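Local coordinates for GTP-binding protein (Pyrococcus horikoshii, PDB 1WXQ) that probably binds GTP and may hydrolyse ATP, though its cellular role is not known, at residues A[3-8]-A[73-78]; A[104-109]-A[307-312]. All blocks are in the same frame, centred on the assembly; numbering follows the deposited sequence.

Contact 1. Residues A[3-8]-A[73-78]; sequences IGVVGK and VKMVDV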
ATOM      1  N   ILE A   3      -4.100  -2.229  -3.416  1.00 28.97           N
ATOM      2  CA  ILE A   3      -2.948  -1.622  -4.080  1.00 26.84           C
ATOM      3  C   ILE A   3      -3.140  -1.537  -5.584  1.00 27.04           C
ATOM      4  O   ILE A   3      -3.389  -2.546  -6.230  1.00 27.96           O
ATOM      5  CB  ILE A   3      -1.660  -2.440  -3.833  1.00 26.46           C
ATOM      6  CG1 ILE A   3      -1.375  -2.559  -2.331  1.00 24.59           C
ATOM      7  CG2 ILE A   3      -0.496  -1.788  -4.553  1.00 27.42           C
ATOM      8  CD1 ILE A   3      -0.209  -3.451  -2.020  1.00 24.85           C
ATOM      9  N   GLY A   4      -3.006  -0.338  -6.141  1.00 26.29           N
ATOM     10  CA  GLY A   4      -3.161  -0.162  -7.574  1.00 24.39           C
ATOM     11  C   GLY A   4      -1.811  -0.102  -8.268  1.00 24.12           C
ATOM     12  O   GLY A   4      -0.886   0.529  -7.751  1.00 25.63           O
ATOM     13  N   VAL A   5      -1.694  -0.763  -9.422  1.00 23.40           N
ATOM     14  CA  VAL A   5      -0.453  -0.794 -10.198  1.00 22.52           C
ATOM     15  C   VAL A   5      -0.624   0.018 -11.477  1.00 24.98           C
ATOM     16  O   VAL A   5      -1.457  -0.311 -12.331  1.00 22.14           O
ATOM     17  CB  VAL A   5      -0.070  -2.227 -10.575  1.00 24.50           C
ATOM     18  CG1 VAL A   5       1.241  -2.229 -11.321  1.00 24.27           C
ATOM     19  CG2 VAL A   5       0.024  -3.090  -9.329  1.00 23.13           C
ATOM     20  N   VAL A   6       0.178   1.073 -11.610  1.00 27.80           N
ATOM     21  CA  VAL A   6       0.081   1.969 -12.749  1.00 29.26           C
ATOM     22  C   VAL A   6       1.412   2.119 -13.457  1.00 29.62           C
ATOM     23  O   VAL A   6       2.453   1.792 -12.896  1.00 32.47           O
ATOM     24  CB  VAL A   6      -0.363   3.385 -12.303  1.00 27.39           C
ATOM     25  CG1 VAL A   6      -1.670   3.312 -11.537  1.00 30.63           C
ATOM     26  CG2 VAL A   6       0.715   4.008 -11.424  1.00 31.73           C
ATOM     27  N   GLY A   7       1.368   2.654 -14.677  1.00 29.63           N
ATOM     28  CA  GLY A   7       2.583   2.862 -15.447  1.00 30.34           C
ATOM     29  C   GLY A   7       2.312   3.102 -16.926  1.00 31.11           C
ATOM     30  O   GLY A   7       1.197   2.919 -17.393  1.00 33.49           O
ATOM     31  N   LYS A   8       3.320   3.537 -17.670  1.00 30.73           N
ATOM     32  CA  LYS A   8       3.125   3.744 -19.093  1.00 31.39           C
ATOM     33  C   LYS A   8       3.219   2.351 -19.731  1.00 33.19           C
ATOM     34  O   LYS A   8       3.543   1.382 -19.049  1.00 32.74           O
ATOM     35  CB  LYS A   8       4.194   4.681 -19.644  1.00 31.13           C
ATOM     36  CG  LYS A   8       5.618   4.253 -19.386  1.00 29.51           C
ATOM     37  CD  LYS A   8       6.595   5.297 -19.944  1.00 27.82           C
ATOM     38  CE  LYS A   8       8.080   4.910 -19.746  1.00 27.90           C
ATOM     39  NZ  LYS A   8       9.013   5.871 -20.424  1.00 33.56           N
ATOM     40  N   VAL A  73      -3.778  -9.651  -0.225  1.00 31.04           N
ATOM     41  CA  VAL A  73      -3.990  -8.224  -0.463  1.00 30.70           C
ATOM     42  C   VAL A  73      -4.540  -7.969  -1.860  1.00 29.18           C
ATOM     43  O   VAL A  73      -3.999  -8.472  -2.836  1.00 29.60           O
ATOM     44  CB  VAL A  73      -2.645  -7.451  -0.363  1.00 33.39           C
ATOM     45  CG1 VAL A  73      -2.826  -5.995  -0.816  1.00 26.05           C
ATOM     46  CG2 VAL A  73      -2.099  -7.532   1.056  1.00 33.23           C
ATOM     47  N   LYS A  74      -5.593  -7.163  -1.960  1.00 30.22           N
ATOM     48  CA  LYS A  74      -6.177  -6.848  -3.263  1.00 29.62           C
ATOM     49  C   LYS A  74      -5.201  -6.047  -4.111  1.00 29.52           C
ATOM     50  O   LYS A  74      -4.474  -5.193  -3.596  1.00 27.52           O
ATOM     51  CB  LYS A  74      -7.454  -6.027  -3.105  1.00 29.53           C
ATOM     52  CG  LYS A  74      -8.744  -6.822  -3.076  1.00 35.91           C
ATOM     53  CD  LYS A  74      -9.937  -5.906  -3.355  1.00 43.06           C
ATOM     54  CE  LYS A  74      -9.770  -5.190  -4.687  1.00 45.81           C
ATOM     55  NZ  LYS A  74     -10.847  -4.207  -4.931  1.00 51.09           N
HETATM   56  N   MSE A  75      -5.210  -6.312  -5.415  1.00 28.99           N
HETATM   57  CA  MSE A  75      -4.342  -5.615  -6.347  1.00 27.03           C
HETATM   58  C   MSE A  75      -5.134  -5.338  -7.621  1.00 27.27           C
HETATM   59  O   MSE A  75      -5.876  -6.196  -8.098  1.00 30.31           O
HETATM   60  CB  MSE A  75      -3.100  -6.458  -6.647  1.00 27.32           C
HETATM   61  CG  MSE A  75      -2.048  -5.725  -7.455  1.00 30.69           C
HETATM   62 SE   MSE A  75      -0.334  -6.619  -7.476  1.00 44.81          SE
HETATM   63  CE  MSE A  75       0.528  -5.616  -6.052  1.00 29.61           C
ATOM     64  N   VAL A  76      -4.968  -4.137  -8.166  1.00 26.92           N
ATOM     65  CA  VAL A  76      -5.685  -3.701  -9.349  1.00 27.79           C
ATOM     66  C   VAL A  76      -4.754  -3.351 -10.510  1.00 28.81           C
ATOM     67  O   VAL A  76      -3.775  -2.625 -10.327  1.00 29.36           O
ATOM     68  CB  VAL A  76      -6.528  -2.454  -8.997  1.00 28.61           C
ATOM     69  CG1 VAL A  76      -7.339  -1.982 -10.203  1.00 30.33           C
ATOM     70  CG2 VAL A  76      -7.442  -2.778  -7.833  1.00 29.56           C
ATOM     71  N   ASP A  77      -5.054  -3.860 -11.702  1.00 29.36           N
ATOM     72  CA  ASP A  77      -4.241  -3.553 -12.874  1.00 32.76           C
ATOM     73  C   ASP A  77      -4.809  -2.237 -13.430  1.00 34.74           C
ATOM     74  O   ASP A  77      -5.700  -2.234 -14.279  1.00 36.12           O
ATOM     75  CB  ASP A  77      -4.362  -4.669 -13.914  1.00 31.74           C
ATOM     76  CG  ASP A  77      -3.372  -4.517 -15.058  1.00 33.73           C
ATOM     77  OD1 ASP A  77      -3.007  -3.375 -15.408  1.00 34.30           O
ATOM     78  OD2 ASP A  77      -2.962  -5.549 -15.622  1.00 39.24           O
ATOM     79  N   VAL A  78      -4.283  -1.124 -12.933  1.00 37.51           N
ATOM     80  CA  VAL A  78      -4.735   0.208 -13.310  1.00 38.38           C
ATOM     81  C   VAL A  78      -4.284   0.734 -14.672  1.00 40.99           C
ATOM     82  O   VAL A  78      -3.155   1.214 -14.823  1.00 43.60           O
ATOM     83  CB  VAL A  78      -4.296   1.238 -12.233  1.00 38.50           C
ATOM     84  CG1 VAL A  78      -4.716   2.639 -12.637  1.00 36.56           C
ATOM     85  CG2 VAL A  78      -4.888   0.864 -10.891  1.00 37.60           C
TER

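Contact 2. Residues A[104-109]-A[307-312]; sequences ALIHVV and EVINRV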
ATOM      1  N   ALA A 104      -2.821   2.696  -2.003  1.00 25.42           N
ATOM      2  CA  ALA A 104      -1.458   3.003  -2.399  1.00 26.42           C
ATOM      3  C   ALA A 104      -1.260   2.556  -3.813  1.00 26.69           C
ATOM      4  O   ALA A 104      -2.025   1.746  -4.330  1.00 27.92           O
ATOM      5  CB  ALA A 104      -0.439   2.313  -1.493  1.00 26.19           C
ATOM      6  N   LEU A 105      -0.226   3.090  -4.441  1.00 25.86           N
ATOM      7  CA  LEU A 105       0.054   2.727  -5.807  1.00 26.32           C
ATOM      8  C   LEU A 105       1.501   2.297  -5.975  1.00 27.23           C
ATOM      9  O   LEU A 105       2.400   2.835  -5.330  1.00 25.96           O
ATOM     10  CB  LEU A 105      -0.173   3.922  -6.718  1.00 25.91           C
ATOM     11  CG  LEU A 105      -1.459   4.717  -6.677  1.00 23.58           C
ATOM     12  CD1 LEU A 105      -1.204   6.072  -7.346  1.00 25.00           C
ATOM     13  CD2 LEU A 105      -2.554   3.953  -7.361  1.00 16.65           C
ATOM     14  N   ILE A 106       1.709   1.327  -6.855  1.00 26.94           N
ATOM     15  CA  ILE A 106       3.044   0.882  -7.190  1.00 27.09           C
ATOM     16  C   ILE A 106       3.264   1.412  -8.609  1.00 28.25           C
ATOM     17  O   ILE A 106       2.689   0.901  -9.572  1.00 28.67           O
ATOM     18  CB  ILE A 106       3.145  -0.639  -7.217  1.00 27.49           C
ATOM     19  CG1 ILE A 106       2.965  -1.193  -5.808  1.00 25.37           C
ATOM     20  CG2 ILE A 106       4.502  -1.065  -7.793  1.00 28.87           C
ATOM     21  CD1 ILE A 106       2.958  -2.709  -5.773  1.00 25.40           C
ATOM     22  N   HIS A 107       4.068   2.460  -8.741  1.00 28.99           N
ATOM     23  CA  HIS A 107       4.310   3.003 -10.068  1.00 28.42           C
ATOM     24  C   HIS A 107       5.536   2.376 -10.744  1.00 28.01           C
ATOM     25  O   HIS A 107       6.680   2.677 -10.392  1.00 27.62           O
ATOM     26  CB  HIS A 107       4.471   4.524 -10.010  1.00 26.83           C
ATOM     27  CG  HIS A 107       4.559   5.161 -11.367  1.00 27.44           C
ATOM     28  ND1 HIS A 107       4.455   4.433 -12.526  1.00 30.89           N
ATOM     29  CD2 HIS A 107       4.728   6.448 -11.727  1.00 23.57           C
ATOM     30  CE1 HIS A 107       4.556   5.248 -13.564  1.00 17.61           C
ATOM     31  NE2 HIS A 107       4.721   6.469 -13.113  1.00 23.83           N
ATOM     32  N   VAL A 108       5.272   1.519 -11.729  1.00 28.29           N
ATOM     33  CA  VAL A 108       6.302   0.819 -12.497  1.00 26.45           C
ATOM     34  C   VAL A 108       6.889   1.697 -13.594  1.00 28.33           C
ATOM     35  O   VAL A 108       6.166   2.228 -14.429  1.00 27.07           O
ATOM     36  CB  VAL A 108       5.717  -0.432 -13.137  1.00 26.19           C
ATOM     37  CG1 VAL A 108       6.797  -1.201 -13.855  1.00 26.55           C
ATOM     38  CG2 VAL A 108       5.052  -1.276 -12.073  1.00 21.44           C
ATOM     39  N   VAL A 109       8.209   1.838 -13.594  1.00 30.40           N
ATOM     40  CA  VAL A 109       8.888   2.667 -14.581  1.00 30.77           C
ATOM     41  C   VAL A 109      10.032   1.900 -15.211  1.00 30.65           C
ATOM     42  O   VAL A 109      10.500   0.886 -14.679  1.00 32.04           O
ATOM     43  CB  VAL A 109       9.481   3.964 -13.939  1.00 34.16           C
ATOM     44  CG1 VAL A 109       8.381   4.769 -13.230  1.00 29.88           C
ATOM     45  CG2 VAL A 109      10.608   3.597 -12.955  1.00 31.91           C
ATOM     46  N   GLU A 307       9.602  -7.305  -2.702  1.00 32.01           N
ATOM     47  CA  GLU A 307      10.120  -6.213  -1.873  1.00 33.11           C
ATOM     48  C   GLU A 307       9.199  -4.990  -1.978  1.00 32.18           C
ATOM     49  O   GLU A 307       8.829  -4.372  -0.976  1.00 30.60           O
ATOM     50  CB  GLU A 307      11.528  -5.848  -2.358  1.00 34.57           C
ATOM     51  CG  GLU A 307      12.395  -5.113  -1.362  1.00 39.02           C
ATOM     52  CD  GLU A 307      13.728  -4.688  -1.970  1.00 44.40           C
ATOM     53  OE1 GLU A 307      14.296  -5.486  -2.756  1.00 39.74           O
ATOM     54  OE2 GLU A 307      14.204  -3.569  -1.658  1.00 40.74           O
ATOM     55  N   VAL A 308       8.829  -4.645  -3.206  1.00 31.09           N
ATOM     56  CA  VAL A 308       7.955  -3.513  -3.423  1.00 30.96           C
ATOM     57  C   VAL A 308       6.636  -3.676  -2.662  1.00 30.35           C
ATOM     58  O   VAL A 308       6.200  -2.753  -1.969  1.00 31.19           O
ATOM     59  CB  VAL A 308       7.656  -3.326  -4.917  1.00 31.48           C
ATOM     60  CG1 VAL A 308       6.583  -2.264  -5.097  1.00 31.60           C
ATOM     61  CG2 VAL A 308       8.930  -2.932  -5.655  1.00 28.96           C
ATOM     62  N   ILE A 309       6.014  -4.851  -2.774  1.00 29.47           N
ATOM     63  CA  ILE A 309       4.741  -5.100  -2.097  1.00 28.12           C
ATOM     64  C   ILE A 309       4.858  -5.044  -0.572  1.00 28.51           C
ATOM     65  O   ILE A 309       3.954  -4.543   0.105  1.00 27.39           O
ATOM     66  CB  ILE A 309       4.134  -6.444  -2.550  1.00 28.83           C
ATOM     67  CG1 ILE A 309       3.792  -6.359  -4.046  1.00 29.92           C
ATOM     68  CG2 ILE A 309       2.908  -6.771  -1.717  1.00 28.18           C
ATOM     69  CD1 ILE A 309       3.346  -7.661  -4.675  1.00 32.01           C
ATOM     70  N   ASN A 310       5.971  -5.531  -0.029  1.00 26.96           N
ATOM     71  CA  ASN A 310       6.157  -5.470   1.414  1.00 25.67           C
ATOM     72  C   ASN A 310       6.348  -4.001   1.837  1.00 27.64           C
ATOM     73  O   ASN A 310       5.873  -3.589   2.903  1.00 28.96           O
ATOM     74  CB  ASN A 310       7.379  -6.310   1.866  1.00 24.90           C
ATOM     75  CG  ASN A 310       7.145  -7.834   1.770  1.00 30.00           C
ATOM     76  OD1 ASN A 310       6.022  -8.310   1.525  1.00 29.17           O
ATOM     77  ND2 ASN A 310       8.216  -8.603   1.969  1.00 25.53           N
ATOM     78  N   ARG A 311       7.025  -3.202   1.009  1.00 27.92           N
ATOM     79  CA  ARG A 311       7.258  -1.802   1.370  1.00 28.11           C
ATOM     80  C   ARG A 311       5.970  -1.015   1.325  1.00 26.18           C
ATOM     81  O   ARG A 311       5.792  -0.070   2.098  1.00 25.53           O
ATOM     82  CB  ARG A 311       8.319  -1.146   0.460  1.00 29.69           C
ATOM     83  CG  ARG A 311       9.745  -1.672   0.671  1.00 36.01           C
ATOM     84  CD  ARG A 311      10.254  -1.445   2.119  1.00 37.24           C
ATOM     85  NE  ARG A 311      10.522  -0.038   2.403  1.00 39.02           N
ATOM     86  CZ  ARG A 311      11.590   0.627   1.959  1.00 34.77           C
ATOM     87  NH1 ARG A 311      12.502   0.016   1.216  1.00 32.84           N
ATOM     88  NH2 ARG A 311      11.734   1.912   2.243  1.00 33.69           N
ATOM     89  N   VAL A 312       5.062  -1.401   0.433  1.00 23.17           N
ATOM     90  CA  VAL A 312       3.776  -0.705   0.356  1.00 24.06           C
ATOM     91  C   VAL A 312       2.929  -0.981   1.614  1.00 22.80           C
ATOM     92  O   VAL A 312       2.428  -0.064   2.260  1.00 21.80           O
ATOM     93  CB  VAL A 312       2.943  -1.143  -0.867  1.00 22.93           C
ATOM     94  CG1 VAL A 312       1.579  -0.486  -0.797  1.00 17.94           C
ATOM     95  CG2 VAL A 312       3.645  -0.777  -2.164  1.00 13.67           C
TER

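Contact 1. Residues A[3-8]-A[73-78]
I3 and V5 of strand 2-7 pair in parallel with M75 and D77 of strand 68-77, and G4 pairs with V76 between them. Three firm backbone bonds join the strands. I3 N donates to K74 O at 3.0 Å. V76 N returns a bond to I3 O, and V5 N reaches V76 O at 2.9 Å. A fourth, from V78 N to V5 O, is weak.

The side chain of M75, a selenomethionine, carries much of the apolar contact. Its CB lies 3.9 Å from I3 O. CG is anti to the backbone N (chi1 -172°); it lies 3.7 Å from I3 O and also meets V5 CG2 at 3.8 Å. SE stays near the same methyl, 4.0 Å from V5 CG2. The chain then bends at chi3, and CE ends 4.2 Å from both I3 CG2 and V5 CG2, which lie on the same side of it. Further back, I3 CD1 touches V73 CG1 at 3.8 Å. Near the C-terminal end, V6 and V78 lie side by side through their CG1 methyls.

F17 and A20 of helix 13-21 touch M75. D77 OD1 forms a salt bridge with K13 of the same helix. The parallel pair leads into a probable P-loop at G7, and D77 at the end of strand 68-77 begins a DxxG sequence, consistent with the G3 (Walker B) motif of a P-loop GTPase.

Contact 2. Residues A[104-109]-A[307-312]
No flat group takes part where I106 meets V308, I309 and V312. The ring nearby is H107, which has V109 CG1 over the centre of one face, 3.9 Å above the plane. ND1 makes a weak hydrogen bond to V6 O, well out of the ring plane on the side away from V109.

The contact itself is aliphatic. A104 and I106 alternate with L105 along strand 104-110, and both point toward helix 305-316. I106 does most of the work. Its CG2 is anti to the backbone N and meets V308 CG1 at 3.6 Å. CG1 sits beside the backbone N (chi1 -67°) and packs on V312 CG2 at 3.7 Å. CD1 continues outward to V308 CG1, also at 3.7 Å, and more loosely to I309 CG1 at 4.1 Å. V308 and V312 are one helical turn apart, and the ethyl branch of I106 touches both. A104 CB rests on V312 CG1 at 3.5 Å.

The axes of segments 104-109 and 307-312 run roughly antiparallel, at 152°, and come within 9.5 Å. F16 of helix 13-21 packs on both I106 and V308, and A20 of that helix meets I309. On strand 217-222, V218 touches V308 and V312. One strand further, I247 of strand 245-249 reaches V308. The helix lies against the central sheet, next to helix 13-21.

Overall arrangement
Both contacts are buried near the centre of the chain and use the same sheet, contact 2 with one strand of it. Strand 2-7 of contact 1 is the neighbour of strand 104-110 of contact 2, and G4 probably hydrogen-bonds to both A104 and I106. Their chemistry differs. Contact 1 is a strand pair within the sheet, held by backbone bonds with side chains added. Contact 2 joins the sheet to a helix by aliphatic side chains alone, and it buries less surface, 197 against 414 Å². Contact 1 also has an exposed side, where K74 pairs with E2; all the touching residues of contact 2 are buried. Helix 13-21 lies against both, meeting M75 in one and I106 in the other.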